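Local atomic coordinates of reducing end xylose-releasing exo-oligoxylanase (PDB entry 1WU4), a protein that hydrolyses xylooligosaccharides of three or more units with inversion of anomeric configuration, releasing xylose from the reducing end. Residues N98-E103 / G108-S113; Q292-D297 / R304-D309; A225-L230 / G272-W277; M177-N182 / E190-D195. The protein carries 1 engineered substitution. One frame throughout, in Å; residues are numbered along the deposited sequence.

Contact 1: N98-E103 / G108-S113; sequences NMYMTE and GYFAWS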
# COMPACT_ATOMS: atom_id res chain seq x y z
N ASN A 98 3.58 -19.43 8.56
CA ASN A 98 2.29 -19.33 9.24
C ASN A 98 1.08 -18.82 8.46
O ASN A 98 -0.05 -19.12 8.83
CB ASN A 98 2.45 -18.45 10.48
CG ASN A 98 3.53 -18.95 11.42
OD1 ASN A 98 4.43 -18.19 11.80
ND2 ASN A 98 3.45 -20.21 11.79
N MET A 99 1.31 -18.07 7.39
CA MET A 99 0.19 -17.50 6.65
C MET A 99 -0.15 -18.18 5.33
O MET A 99 -1.32 -18.24 4.95
CB MET A 99 0.45 -16.01 6.42
CG MET A 99 0.88 -15.28 7.70
SD MET A 99 1.12 -13.50 7.51
CE MET A 99 -0.41 -12.90 8.21
N TYR A 100 0.85 -18.71 4.63
CA TYR A 100 0.59 -19.37 3.35
C TYR A 100 -0.34 -20.56 3.54
O TYR A 100 -0.12 -21.41 4.41
CB TYR A 100 1.89 -19.84 2.71
CG TYR A 100 1.67 -20.47 1.35
CD1 TYR A 100 1.31 -19.70 0.25
CD2 TYR A 100 1.78 -21.85 1.18
CE1 TYR A 100 1.07 -20.28 -0.99
CE2 TYR A 100 1.54 -22.44 -0.05
CZ TYR A 100 1.18 -21.65 -1.13
OH TYR A 100 0.95 -22.24 -2.35
N MET A 101 -1.38 -20.63 2.72
CA MET A 101 -2.36 -21.71 2.82
C MET A 101 -2.17 -22.81 1.79
O MET A 101 -2.12 -22.55 0.59
CB MET A 101 -3.77 -21.14 2.69
CG MET A 101 -4.14 -20.19 3.82
SD MET A 101 -5.83 -19.57 3.70
CE MET A 101 -5.63 -18.26 2.49
N THR A 102 -2.08 -24.04 2.27
CA THR A 102 -1.91 -25.19 1.39
C THR A 102 -3.23 -25.94 1.23
O THR A 102 -3.35 -26.81 0.37
CB THR A 102 -0.88 -26.18 1.95
OG1 THR A 102 -1.29 -26.59 3.27
CG2 THR A 102 0.50 -25.55 2.02
N GLU A 103 -4.22 -25.59 2.05
CA GLU A 103 -5.52 -26.26 2.01
C GLU A 103 -6.68 -25.29 1.93
O GLU A 103 -6.54 -24.10 2.22
CB GLU A 103 -5.68 -27.13 3.25
CG GLU A 103 -4.47 -28.00 3.56
CD GLU A 103 -4.55 -28.65 4.93
OE1 GLU A 103 -4.71 -27.92 5.93
OE2 GLU A 103 -4.43 -29.89 5.00
N GLY A 108 -2.94 -21.38 -1.84
CA GLY A 108 -2.15 -20.61 -2.78
C GLY A 108 -2.10 -19.14 -2.39
O GLY A 108 -1.29 -18.38 -2.92
N TYR A 109 -2.99 -18.74 -1.48
CA TYR A 109 -3.04 -17.37 -0.99
C TYR A 109 -2.58 -17.36 0.46
O TYR A 109 -2.28 -18.41 1.04
CB TYR A 109 -4.46 -16.81 -1.09
CG TYR A 109 -4.99 -16.64 -2.50
CD1 TYR A 109 -4.22 -16.03 -3.49
CD2 TYR A 109 -6.28 -17.04 -2.83
CE1 TYR A 109 -4.73 -15.80 -4.77
CE2 TYR A 109 -6.80 -16.82 -4.11
CZ TYR A 109 -6.02 -16.20 -5.07
OH TYR A 109 -6.55 -15.96 -6.32
N PHE A 110 -2.53 -16.18 1.06
CA PHE A 110 -2.08 -16.03 2.45
C PHE A 110 -3.20 -15.62 3.40
O PHE A 110 -3.93 -14.67 3.13
CB PHE A 110 -0.96 -14.99 2.50
CG PHE A 110 0.26 -15.37 1.69
CD1 PHE A 110 1.34 -15.99 2.30
CD2 PHE A 110 0.30 -15.14 0.32
CE1 PHE A 110 2.45 -16.39 1.55
CE2 PHE A 110 1.40 -15.54 -0.44
CZ PHE A 110 2.48 -16.16 0.18
N ALA A 111 -3.35 -16.35 4.50
CA ALA A 111 -4.38 -16.05 5.49
C ALA A 111 -4.16 -14.60 5.91
O ALA A 111 -3.07 -14.22 6.32
CB ALA A 111 -4.24 -16.98 6.69
N TRP A 112 -5.21 -13.78 5.81
CA TRP A 112 -5.07 -12.36 6.10
C TRP A 112 -4.72 -11.96 7.53
O TRP A 112 -4.05 -10.94 7.74
CB TRP A 112 -6.32 -11.59 5.65
CG TRP A 112 -7.44 -11.57 6.65
CD1 TRP A 112 -8.39 -12.53 6.84
CD2 TRP A 112 -7.73 -10.53 7.58
NE1 TRP A 112 -9.26 -12.15 7.84
CE2 TRP A 112 -8.88 -10.93 8.31
CE3 TRP A 112 -7.13 -9.30 7.88
CZ2 TRP A 112 -9.43 -10.13 9.32
CZ3 TRP A 112 -7.69 -8.51 8.88
CH2 TRP A 112 -8.83 -8.93 9.59
N SER A 113 -5.16 -12.75 8.50
CA SER A 113 -4.90 -12.45 9.90
C SER A 113 -4.48 -13.68 10.69
O SER A 113 -5.14 -14.71 10.64
CB SER A 113 -6.16 -11.85 10.54
OG SER A 113 -6.00 -11.71 11.94
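Just after helix 85-99 the chain folds back on itself in one antiparallel beta bridge, Y100 with F110 as a non-hydrogen-bonded pair. Three backbone hydrogen bonds tie the two strips together. A111 N gives one to M99 O at 2.8 Å, from above the carbonyl plane. M101 N gives another to Y109 O at 2.9 Å, nearly in line with the C=O. G108 N closes the turn on M101 O at 2.8 Å. G108 has a positive phi of 104°, where a CB would jam against the preceding carbonyl oxygen.

The aromatic pair lies on one side of this backbone. Y100 turns its edge to the face of F110, with centroids 5.4 Å apart and planes at 62°. Y100 CD1 sits over the rim of the F110 ring, and Y100 CB also rests 3.7 Å from F110 CE1. The Y100 ring reaches this place because its CG is anti to the backbone N (chi1 -178°). M101 bends at chi3 and brings its CE 4.0 Å from Y109 CB. M99 sends CE to A111 O at 3.5 Å.

The side chain of W112 lies about 7 Å from that of E70, the proton donor by similarity. F110 touches T95 and M96 of helix 85-99, T69 of helix 69-81 and L161 of helix 154-167, and its ring meets that of F133. Y109 OH bonds to H175 O. S113 begins strand 113-114, which pairs with strand 67-68.

Contact 2: Q292-D297 / R304-D309; sequences QAFFAD and RRYKID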
# COMPACT_ATOMS: atom_id res chain seq x y z
N GLN A 292 -6.93 17.77 -1.06
CA GLN A 292 -6.25 18.73 -0.21
C GLN A 292 -7.13 19.97 0.02
O GLN A 292 -7.16 20.51 1.12
CB GLN A 292 -4.89 19.10 -0.81
CG GLN A 292 -3.94 17.90 -0.88
CD GLN A 292 -2.52 18.27 -1.27
OE1 GLN A 292 -2.28 19.32 -1.87
NE2 GLN A 292 -1.57 17.40 -0.94
N ALA A 293 -7.86 20.40 -1.01
CA ALA A 293 -8.74 21.55 -0.85
C ALA A 293 -9.80 21.22 0.20
O ALA A 293 -10.16 22.06 1.03
CB ALA A 293 -9.39 21.90 -2.18
N PHE A 294 -10.31 19.99 0.17
CA PHE A 294 -11.33 19.57 1.11
C PHE A 294 -10.84 19.65 2.56
O PHE A 294 -11.60 20.03 3.46
CB PHE A 294 -11.77 18.14 0.82
CG PHE A 294 -12.84 17.64 1.74
CD1 PHE A 294 -14.15 18.09 1.61
CD2 PHE A 294 -12.53 16.76 2.78
CE1 PHE A 294 -15.14 17.67 2.50
CE2 PHE A 294 -13.52 16.33 3.67
CZ PHE A 294 -14.82 16.79 3.53
N PHE A 295 -9.58 19.29 2.79
CA PHE A 295 -9.03 19.31 4.13
C PHE A 295 -8.32 20.60 4.53
O PHE A 295 -7.91 20.75 5.68
CB PHE A 295 -8.09 18.11 4.31
CG PHE A 295 -8.80 16.80 4.46
CD1 PHE A 295 -9.52 16.52 5.62
CD2 PHE A 295 -8.80 15.86 3.43
CE1 PHE A 295 -10.23 15.32 5.75
CE2 PHE A 295 -9.50 14.67 3.55
CZ PHE A 295 -10.22 14.40 4.71
N ALA A 296 -8.21 21.53 3.59
CA ALA A 296 -7.53 22.80 3.84
C ALA A 296 -8.05 23.59 5.04
O ALA A 296 -7.28 24.23 5.76
CB ALA A 296 -7.58 23.67 2.59
N ASP A 297 -9.36 23.56 5.25
CA ASP A 297 -9.97 24.30 6.35
C ASP A 297 -10.39 23.40 7.50
O ASP A 297 -11.23 23.78 8.32
CB ASP A 297 -11.18 25.08 5.83
CG ASP A 297 -12.36 24.18 5.48
OD1 ASP A 297 -12.13 23.09 4.92
OD2 ASP A 297 -13.51 24.58 5.76
N ARG A 304 -13.06 13.66 10.59
CA ARG A 304 -14.14 12.70 10.81
C ARG A 304 -14.19 11.66 9.71
O ARG A 304 -13.33 11.60 8.84
CB ARG A 304 -15.50 13.40 10.78
CG ARG A 304 -15.59 14.73 11.49
CD ARG A 304 -15.51 14.57 12.99
NE ARG A 304 -15.77 15.83 13.66
CZ ARG A 304 -16.98 16.39 13.78
NH1 ARG A 304 -18.04 15.79 13.26
NH2 ARG A 304 -17.11 17.55 14.40
N ARG A 305 -15.22 10.83 9.79
CA ARG A 305 -15.53 9.87 8.75
C ARG A 305 -16.43 10.80 7.92
O ARG A 305 -17.22 11.55 8.50
CB ARG A 305 -16.36 8.70 9.28
CG ARG A 305 -16.84 7.74 8.18
CD ARG A 305 -17.93 6.80 8.67
NE ARG A 305 -17.46 5.86 9.69
CZ ARG A 305 -16.84 4.71 9.44
NH1 ARG A 305 -16.61 4.33 8.20
NH2 ARG A 305 -16.48 3.93 10.45
N TYR A 306 -16.30 10.77 6.60
CA TYR A 306 -17.13 11.62 5.75
C TYR A 306 -17.78 10.80 4.66
O TYR A 306 -17.20 9.81 4.20
CB TYR A 306 -16.30 12.70 5.05
CG TYR A 306 -15.46 13.58 5.94
CD1 TYR A 306 -16.00 14.72 6.53
CD2 TYR A 306 -14.13 13.26 6.21
CE1 TYR A 306 -15.23 15.53 7.37
CE2 TYR A 306 -13.36 14.06 7.04
CZ TYR A 306 -13.91 15.18 7.61
OH TYR A 306 -13.14 15.95 8.45
N LYS A 307 -18.98 11.19 4.24
CA LYS A 307 -19.60 10.52 3.11
C LYS A 307 -18.68 11.05 2.01
O LYS A 307 -18.04 12.09 2.19
CB LYS A 307 -21.04 11.00 2.91
CG LYS A 307 -21.94 10.70 4.10
CD LYS A 307 -23.40 11.06 3.84
CE LYS A 307 -24.08 10.03 2.96
NZ LYS A 307 -25.55 10.31 2.85
N ILE A 308 -18.60 10.37 0.87
CA ILE A 308 -17.67 10.86 -0.14
C ILE A 308 -18.02 12.24 -0.69
O ILE A 308 -17.16 12.90 -1.26
CB ILE A 308 -17.49 9.85 -1.30
CG1 ILE A 308 -18.81 9.61 -2.04
CG2 ILE A 308 -16.92 8.54 -0.76
CD1 ILE A 308 -18.63 8.80 -3.31
N ASP A 309 -19.25 12.69 -0.49
CA ASP A 309 -19.62 14.02 -0.97
C ASP A 309 -19.20 15.10 0.01
O ASP A 309 -19.44 16.29 -0.21
CB ASP A 309 -21.13 14.10 -1.27
CG ASP A 309 -21.98 14.10 -0.01
OD1 ASP A 309 -21.44 13.92 1.10
OD2 ASP A 309 -23.21 14.28 -0.15
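Y306 receives two phenylalanines from the end of helix 282-295. F294 comes edge-on to one face of the Y306 ring. The planes stand at 90° and the centroids are 5.1 Å apart, a T-shaped pair. F294 CE2 lies over the ring centre, and F294 CZ is 3.8 Å from Y306 CD1. F295 meets the same ring obliquely near its far end, with F295 CE1 3.6 Å from Y306 CE2. The three rings make an aromatic cluster.

The two phenylalanines also pack on each other. F294 CD2 lies over the centre of the F295 ring, and both rings touch Y306. F294 has CG anti to its backbone N (chi1 -179°), which points the ring out toward strand 304-306. R304 C lies over the rim of the opposite face of Y306. Y306 OH takes a hydrogen bond from R304 N at 3.1 Å, which fixes the end of the ring against its own strand.

Further out, K298 makes a cation-pi contact with F294 and bonds to F294 O. Y303 meets F295 edge-to-face, while L323 and N327 of helix 320-329 touch F295. P312 of strand 312-313 touches Y306.

The direct contact between the two segments is made by rings, away from the residues assigned to catalysis by similarity. It depends on ring packing. The phenol oxygen of buried Y306 is satisfied by R304 N, and no polar group need come from the helix.

Contact 3: A225-L230 / G272-W277; sequences ASREYL and GLDAEW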
# COMPACT_ATOMS: atom_id res chain seq x y z
N ALA A 225 -6.99 -0.33 -16.52
CA ALA A 225 -8.31 -0.49 -15.92
C ALA A 225 -8.37 0.19 -14.55
O ALA A 225 -9.36 0.85 -14.22
CB ALA A 225 -8.66 -1.97 -15.79
N SER A 226 -7.32 0.03 -13.75
CA SER A 226 -7.31 0.65 -12.43
C SER A 226 -7.26 2.17 -12.50
O SER A 226 -7.89 2.84 -11.69
CB SER A 226 -6.13 0.12 -11.61
OG SER A 226 -6.41 -1.18 -11.12
N ARG A 227 -6.51 2.71 -13.45
CA ARG A 227 -6.43 4.16 -13.58
C ARG A 227 -7.80 4.73 -13.95
O ARG A 227 -8.21 5.77 -13.44
CB ARG A 227 -5.37 4.56 -14.62
CG ARG A 227 -3.95 4.22 -14.19
CD ARG A 227 -2.91 5.10 -14.89
NE ARG A 227 -1.56 4.89 -14.37
CZ ARG A 227 -0.73 3.95 -14.81
NH1 ARG A 227 -1.10 3.13 -15.78
NH2 ARG A 227 0.47 3.82 -14.26
N GLU A 228 -8.51 4.03 -14.83
CA GLU A 228 -9.84 4.50 -15.22
C GLU A 228 -10.84 4.33 -14.08
O GLU A 228 -11.73 5.16 -13.90
CB GLU A 228 -10.32 3.74 -16.46
CG GLU A 228 -9.62 4.18 -17.74
CD GLU A 228 -9.75 5.67 -17.98
OE1 GLU A 228 -10.89 6.16 -18.10
OE2 GLU A 228 -8.71 6.37 -18.04
N TYR A 229 -10.68 3.26 -13.31
CA TYR A 229 -11.57 2.98 -12.19
C TYR A 229 -11.48 4.07 -11.13
O TYR A 229 -12.49 4.51 -10.59
CB TYR A 229 -11.23 1.62 -11.58
CG TYR A 229 -12.14 1.17 -10.46
CD1 TYR A 229 -13.49 0.88 -10.69
CD2 TYR A 229 -11.65 1.01 -9.16
CE1 TYR A 229 -14.31 0.44 -9.66
CE2 TYR A 229 -12.46 0.57 -8.13
CZ TYR A 229 -13.79 0.29 -8.39
OH TYR A 229 -14.60 -0.16 -7.36
N LEU A 230 -10.26 4.51 -10.83
CA LEU A 230 -10.08 5.55 -9.83
C LEU A 230 -10.81 6.83 -10.22
O LEU A 230 -11.31 7.55 -9.36
CB LEU A 230 -8.58 5.83 -9.61
CG LEU A 230 -7.81 4.74 -8.87
CD1 LEU A 230 -6.35 5.14 -8.77
CD2 LEU A 230 -8.40 4.53 -7.49
N GLY A 272 -0.09 9.52 -5.63
CA GLY A 272 1.17 10.23 -5.56
C GLY A 272 2.33 9.37 -6.03
O GLY A 272 3.18 9.83 -6.80
N LEU A 273 2.39 8.12 -5.58
CA LEU A 273 3.50 7.26 -5.97
C LEU A 273 3.44 6.91 -7.46
O LEU A 273 4.48 6.85 -8.12
CB LEU A 273 3.52 5.98 -5.12
CG LEU A 273 4.79 5.14 -5.29
CD1 LEU A 273 6.02 5.97 -4.91
CD2 LEU A 273 4.70 3.90 -4.42
N ASP A 274 2.24 6.67 -7.98
CA ASP A 274 2.10 6.35 -9.40
C ASP A 274 2.57 7.54 -10.24
O ASP A 274 3.23 7.37 -11.26
CB ASP A 274 0.64 6.00 -9.73
CG ASP A 274 0.43 5.65 -11.20
OD1 ASP A 274 1.30 4.99 -11.79
OD2 ASP A 274 -0.63 6.01 -11.75
N ALA A 275 2.25 8.75 -9.79
CA ALA A 275 2.66 9.95 -10.52
C ALA A 275 4.18 10.06 -10.54
O ALA A 275 4.77 10.39 -11.57
CB ALA A 275 2.06 11.19 -9.87
N GLU A 276 4.81 9.78 -9.41
CA GLU A 276 6.26 9.86 -9.32
C GLU A 276 6.95 8.81 -10.17
O GLU A 276 7.91 9.10 -10.89
CB GLU A 276 6.72 9.71 -7.86
CG GLU A 276 8.23 9.76 -7.67
CD GLU A 276 8.89 10.96 -8.32
OE1 GLU A 276 8.23 12.02 -8.43
OE2 GLU A 276 10.07 10.86 -8.72
N TRP A 277 6.47 7.57 -10.10
CA TRP A 277 7.06 6.48 -10.85
C TRP A 277 6.78 6.50 -12.35
O TRP A 277 7.70 6.36 -13.16
CB TRP A 277 6.58 5.13 -10.30
CG TRP A 277 7.24 4.70 -9.02
CD1 TRP A 277 8.11 5.42 -8.25
CD2 TRP A 277 7.06 3.45 -8.35
NE1 TRP A 277 8.48 4.68 -7.14
CE2 TRP A 277 7.85 3.47 -7.19
CE3 TRP A 277 6.30 2.30 -8.64
CZ2 TRP A 277 7.90 2.39 -6.30
CZ3 TRP A 277 6.35 1.22 -7.75
CH2 TRP A 277 7.15 1.28 -6.59
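R227 and D274 make the whole direct contact between the two helical segments, and they make it tightly. The arginine presents the side of its guanidinium that carries NE and NH2. R227 NE gives a hydrogen bond to D274 OD2 at 3.0 Å, and R227 NH2 gives one to D274 OD1 at 2.9 Å. Each carboxylate oxygen uses its syn lone pair. Both bonds are fairly straight. Both oxygens lie close to the guanidinium plane, and the two flat groups are turned by just 27°. This is a side-on bidentate salt bridge.

Around the ion pair the helices stand well apart. The nearest CA atoms, those of R227 and D274, are 9.7 Å from each other. The arginine spans the distance because its chain is extended from CG to NE. D274 reaches back with CG anti to its backbone N (chi1 -180°). The enzyme has the (alpha/alpha)6 barrel fold of glycoside hydrolase family 8, and the bridge joins two of its helices, 216-233 and 265-278. It lies beside the start of helix 201-210, where P201 touches both charged side chains and H202 touches D274. E205 takes R227 NH1 in a second salt bridge. With an alanine in place of R227, D274 and E205 would both probably lose this cationic mate. On the looser side, both residues of the pair remain partly exposed.

Contact 4: M177-N182 / E190-D195; sequences MWNRDN and EVEFSD
The N179 amide and the E192 carboxylate meet at a steep angle, their planes 78° apart. Neither group stacks on the other. E192 OE1 lies near the plane of the N179 amide and takes a hydrogen bond from N179 ND2 at 3.0 Å. Relative to the carboxylate, the donor is on the syn side but 32° out of plane. Nearby, V191 CG2 lies over the rim of one face of the F193 ring.

The other end of the amide is held by its own loop. N179 OD1 accepts from N182 N at 2.9 Å, which makes an Asx motif. A second, weak bond comes from D181 N. N179 has CG anti to its backbone N (chi1 175°), and this carries the amide toward E192. The glutamate chain bends at chi2 and brings OE1 back to the loop. A leucine in place of N179 would probably leave the N182 amide without its acceptor and let the loop of 179-182 loosen, while E192 OE1 would lose one of its donors.

E192 OE1 also takes a hydrogen bond from Y247 OH, and K186 makes a long, weak ion pair with OE2. A glycerol, probably from the crystallisation liquor, bonds to E192 O. E192 stands just before the short, weakly bonded strand 193-194, which pairs with strand 245-246.

The contact is thus a single polar link at the surface. One amide serves both partners: its oxygen closes the Asx motif of 179-182, and its NH2 gives an uncharged donor to a carboxylate that would probably keep its negative charge.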
# COMPACT_ATOMS: atom_id res chain seq x y z
N MET A 177 -7.95 -13.20 -7.90
CA MET A 177 -8.07 -11.97 -7.13
C MET A 177 -8.37 -10.77 -8.03
O MET A 177 -8.59 -9.67 -7.55
CB MET A 177 -6.79 -11.71 -6.33
CG MET A 177 -6.66 -12.62 -5.13
SD MET A 177 -5.28 -12.16 -4.08
CE MET A 177 -5.72 -12.98 -2.56
N TRP A 178 -8.37 -11.02 -9.34
CA TRP A 178 -8.70 -10.00 -10.33
C TRP A 178 -9.82 -10.56 -11.17
O TRP A 178 -9.82 -11.74 -11.51
CB TRP A 178 -7.50 -9.71 -11.25
CG TRP A 178 -6.61 -8.61 -10.78
CD1 TRP A 178 -6.57 -7.33 -11.25
CD2 TRP A 178 -5.64 -8.69 -9.74
NE1 TRP A 178 -5.63 -6.60 -10.56
CE2 TRP A 178 -5.05 -7.41 -9.62
CE3 TRP A 178 -5.21 -9.71 -8.88
CZ2 TRP A 178 -4.05 -7.13 -8.68
CZ3 TRP A 178 -4.22 -9.43 -7.95
CH2 TRP A 178 -3.65 -8.15 -7.85
N ASN A 179 -10.80 -9.72 -11.50
CA ASN A 179 -11.88 -10.17 -12.36
C ASN A 179 -11.25 -10.18 -13.75
O ASN A 179 -10.69 -9.18 -14.20
CB ASN A 179 -13.05 -9.19 -12.31
CG ASN A 179 -14.16 -9.55 -13.27
OD1 ASN A 179 -14.02 -9.36 -14.48
ND2 ASN A 179 -15.25 -10.09 -12.74
N ARG A 180 -11.30 -11.33 -14.41
CA ARG A 180 -10.69 -11.48 -15.73
C ARG A 180 -11.31 -10.64 -16.84
O ARG A 180 -10.63 -10.31 -17.81
CB ARG A 180 -10.71 -12.96 -16.13
CG ARG A 180 -9.92 -13.86 -15.19
CD ARG A 180 -8.43 -13.56 -15.26
NE ARG A 180 -7.84 -13.98 -16.53
CZ ARG A 180 -7.70 -15.25 -16.90
NH1 ARG A 180 -7.16 -15.55 -18.07
NH2 ARG A 180 -8.10 -16.23 -16.09
N ASP A 181 -12.58 -10.30 -16.70
CA ASP A 181 -13.26 -9.51 -17.71
C ASP A 181 -12.99 -8.01 -17.63
O ASP A 181 -12.72 -7.37 -18.64
CB ASP A 181 -14.77 -9.76 -17.66
CG ASP A 181 -15.12 -11.21 -17.93
OD1 ASP A 181 -14.64 -11.76 -18.94
OD2 ASP A 181 -15.88 -11.80 -17.13
N ASN A 182 -13.06 -7.44 -16.42
CA ASN A 182 -12.82 -6.01 -16.28
C ASN A 182 -11.41 -5.65 -15.82
O ASN A 182 -11.06 -4.48 -15.73
CB ASN A 182 -13.86 -5.37 -15.34
CG ASN A 182 -13.85 -5.96 -13.95
OD1 ASN A 182 -12.80 -6.31 -13.42
ND2 ASN A 182 -15.03 -6.05 -13.33
N GLU A 190 -13.86 -14.23 -3.52
CA GLU A 190 -15.22 -14.67 -3.77
C GLU A 190 -16.32 -13.63 -3.94
O GLU A 190 -17.49 -13.99 -4.02
CB GLU A 190 -15.66 -15.67 -2.68
CG GLU A 190 -15.62 -15.13 -1.25
CD GLU A 190 -14.27 -15.28 -0.59
OE1 GLU A 190 -13.31 -14.60 -1.01
OE2 GLU A 190 -14.16 -16.09 0.35
N VAL A 191 -15.96 -12.35 -4.01
CA VAL A 191 -16.99 -11.33 -4.21
C VAL A 191 -16.78 -10.65 -5.55
O VAL A 191 -15.74 -10.83 -6.19
CB VAL A 191 -16.98 -10.26 -3.09
CG1 VAL A 191 -17.24 -10.92 -1.74
CG2 VAL A 191 -15.66 -9.51 -3.08
N GLU A 192 -17.76 -9.87 -5.98
CA GLU A 192 -17.65 -9.17 -7.24
C GLU A 192 -17.73 -7.65 -7.07
O GLU A 192 -18.55 -6.98 -7.70
CB GLU A 192 -18.70 -9.65 -8.24
CG GLU A 192 -18.46 -11.06 -8.80
CD GLU A 192 -17.08 -11.24 -9.44
OE1 GLU A 192 -16.56 -10.30 -10.07
OE2 GLU A 192 -16.52 -12.35 -9.32
N PHE A 193 -16.91 -7.13 -6.17
CA PHE A 193 -16.81 -5.69 -5.95
C PHE A 193 -15.37 -5.42 -5.56
O PHE A 193 -14.59 -6.36 -5.36
CB PHE A 193 -17.83 -5.17 -4.92
CG PHE A 193 -17.64 -5.68 -3.53
CD1 PHE A 193 -16.75 -5.06 -2.65
CD2 PHE A 193 -18.40 -6.75 -3.06
CE1 PHE A 193 -16.64 -5.49 -1.33
CE2 PHE A 193 -18.29 -7.18 -1.74
CZ PHE A 193 -17.41 -6.55 -0.88
N SER A 194 -15.00 -4.15 -5.46
CA SER A 194 -13.61 -3.81 -5.18
C SER A 194 -13.40 -2.88 -3.99
O SER A 194 -14.31 -2.64 -3.20
CB SER A 194 -13.00 -3.19 -6.45
OG SER A 194 -11.59 -3.15 -6.41
N ASP A 195 -12.17 -2.39 -3.87
CA ASP A 195 -11.76 -1.49 -2.80
C ASP A 195 -10.78 -0.54 -3.49
O ASP A 195 -9.66 -0.93 -3.83
CB ASP A 195 -11.07 -2.32 -1.71
CG ASP A 195 -10.66 -1.50 -0.50
OD1 ASP A 195 -10.06 -0.42 -0.68
OD2 ASP A 195 -10.92 -1.97 0.64

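In the fold
Contacts 1 and 2 are buried, while contacts 3 and 4 lie at the surface. The chemistry follows. Contact 1 combines backbone bonds with packed side chains, and contact 2 relies on aromatic rings. Contact 3 is a charged pair between two helices; contact 4 is one amide-carboxylate bond between two loop residues, one just before strand 193-194. Contacts 1 and 2 sit on opposite sides of the chain's centre, their own centres 37 Å apart. Contact 4 touches two others: M177 meets Y109 of contact 1, and N182 and S194 meet A225 and Y229 of contact 3. Helices 265-278 and 282-295 are consecutive and carry parts of contacts 3 and 2.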